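PDB 3HRS: metalloregulator ScaR from Streptococcus gordonii, which probably binds DNA as a homodimeric, manganese-activated transcriptional repressor of the DtxR/MntR family. Local coordinates for residues A[199-202]-A[203-207]. Numbering follows the deposited sequence.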
loop_
_atom_site.group_PDB
_atom_site.type_symbol
_atom_site.label_atom_id
_atom_site.label_comp_id
_atom_site.label_asym_id
_atom_site.label_seq_id
_atom_site.Cartn_x
_atom_site.Cartn_y
_atom_site.Cartn_z
ATOM N N ILE A 199 16.453 -29.662 21.182
ATOM C CA ILE A 199 15.821 -29.615 19.879
ATOM C C ILE A 199 16.866 -29.914 18.804
ATOM O O ILE A 199 18.025 -29.513 18.929
ATOM C CB ILE A 199 15.178 -28.236 19.664
ATOM C CG1 ILE A 199 14.153 -28.282 18.532
ATOM C CG2 ILE A 199 16.247 -27.183 19.408
ATOM C CD1 ILE A 199 13.375 -26.995 18.368
ATOM N N GLN A 200 16.464 -30.630 17.756
ATOM C CA GLN A 200 17.410 -31.048 16.722
ATOM C C GLN A 200 17.076 -30.481 15.336
ATOM O O GLN A 200 16.006 -30.750 14.791
ATOM C CB GLN A 200 17.446 -32.573 16.644
ATOM C CG GLN A 200 17.091 -33.284 17.947
ATOM C CD GLN A 200 18.237 -33.309 18.930
ATOM O OE1 GLN A 200 19.406 -33.338 18.538
ATOM N NE2 GLN A 200 17.910 -33.305 20.222
ATOM N N LEU A 201 17.985 -29.703 14.754
ATOM C CA LEU A 201 17.754 -29.176 13.409
ATOM C C LEU A 201 18.594 -29.912 12.380
ATOM O O LEU A 201 19.730 -30.312 12.644
ATOM C CB LEU A 201 18.084 -27.686 13.306
ATOM C CG LEU A 201 17.826 -26.653 14.402
ATOM C CD1 LEU A 201 18.385 -25.312 13.922
ATOM C CD2 LEU A 201 16.344 -26.545 14.760
ATOM N N ALA A 202 18.030 -30.072 11.193
ATOM C CA ALA A 202 18.765 -30.623 10.074
ATOM C C ALA A 202 19.645 -29.551 9.439
ATOM O O ALA A 202 19.522 -28.365 9.740
ATOM C CB ALA A 202 17.800 -31.193 9.048
ATOM N N GLN A 203 20.530 -29.976 8.550
ATOM C CA GLN A 203 21.404 -29.052 7.841
ATOM C C GLN A 203 20.646 -27.942 7.092
ATOM O O GLN A 203 20.977 -26.769 7.224
ATOM C CB GLN A 203 22.324 -29.821 6.886
ATOM C CG GLN A 203 23.442 -28.990 6.269
ATOM C CD GLN A 203 22.991 -28.187 5.057
ATOM O OE1 GLN A 203 21.947 -28.462 4.462
ATOM N NE2 GLN A 203 23.788 -27.190 4.683
ATOM N N PRO A 204 19.628 -28.304 6.299
ATOM C CA PRO A 204 18.929 -27.288 5.498
ATOM C C PRO A 204 18.314 -26.159 6.337
ATOM O O PRO A 204 18.176 -25.044 5.831
ATOM C CB PRO A 204 17.830 -28.099 4.793
ATOM C CG PRO A 204 17.692 -29.347 5.624
ATOM C CD PRO A 204 19.097 -29.647 6.025
ATOM N N ILE A 205 17.961 -26.442 7.590
ATOM C CA ILE A 205 17.432 -25.421 8.486
ATOM C C ILE A 205 18.550 -24.651 9.194
ATOM O O ILE A 205 18.493 -23.432 9.305
ATOM C CB ILE A 205 16.489 -26.021 9.551
ATOM C CG1 ILE A 205 15.184 -26.509 8.920
ATOM C CG2 ILE A 205 16.193 -25.014 10.631
ATOM C CD1 ILE A 205 15.237 -27.952 8.421
ATOM N N ALA A 206 19.564 -25.358 9.681
ATOM C CA ALA A 206 20.666 -24.694 10.378
ATOM C C ALA A 206 21.324 -23.677 9.459
ATOM O O ALA A 206 21.944 -22.710 9.902
ATOM C CB ALA A 206 21.684 -25.710 10.858
ATOM N N GLN A 207 21.161 -23.921 8.169
ATOM C CA GLN A 207 21.743 -23.131 7.106
ATOM C C GLN A 207 21.031 -21.778 7.006
ATOM O O GLN A 207 21.578 -20.801 6.479
ATOM C CB GLN A 207 21.543 -23.919 5.818
ATOM C CG GLN A 207 22.397 -23.534 4.635
ATOM C CD GLN A 207 21.915 -24.226 3.367
ATOM O OE1 GLN A 207 22.607 -24.240 2.349
ATOM N NE2 GLN A 207 20.714 -24.807 3.429
#
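Leu-201 and Ile-205 touch where the edge strand 197-201 of the FeoA domain, an SH3-like fold, gives way to the one-turn helix 203-206, the short helical link that carries the chain on to strand 209-212. Leu-201 lies on strand 197-201, joined by backbone hydrogen bonding to Tyr-190 of the neighbouring strand, and its first side-chain bond leads toward the helical turn. With CG set anti to the carbonyl carbon (chi1 -37°), the branch sends CD1 to CG2 of Ile-205, 4.0 Å away, and the two side chains meet at about a right angle. Both are branched aliphatic chains without polar ends, which suits a place beside Tyr-166 of helix 161-168; Leu-201 and Ala-206 also pack on Leu-143.

Ala-202 follows at the N-cap position. Its methyl has no acceptor with which to cap the first turn. Its carbonyl serves as in any regular helix start: Ala-202 O takes the N-H of Ala-206 at 3.0 Å, a nearly straight bond (169° at the hydrogen) that is the regular i to i+4 link of an alpha turn; the N-H of Ile-205 reaches the same oxygen only weakly. Pro-204 fits the first turn because its nitrogen carries no hydrogen and none is needed there, while its ring can rest against the preceding backbone. The first bond of the Gln-203 side chain leads away from 199-202, although CB still brushes Ala-202 C; NE2 donates a hydrogen bond to OE2 of Glu-144. The small methyl of Ala-202 meets two aliphatic groups: its CB lies 3.6 Å from CD of Pro-204 and 4.2 Å from CD1 of Ile-205.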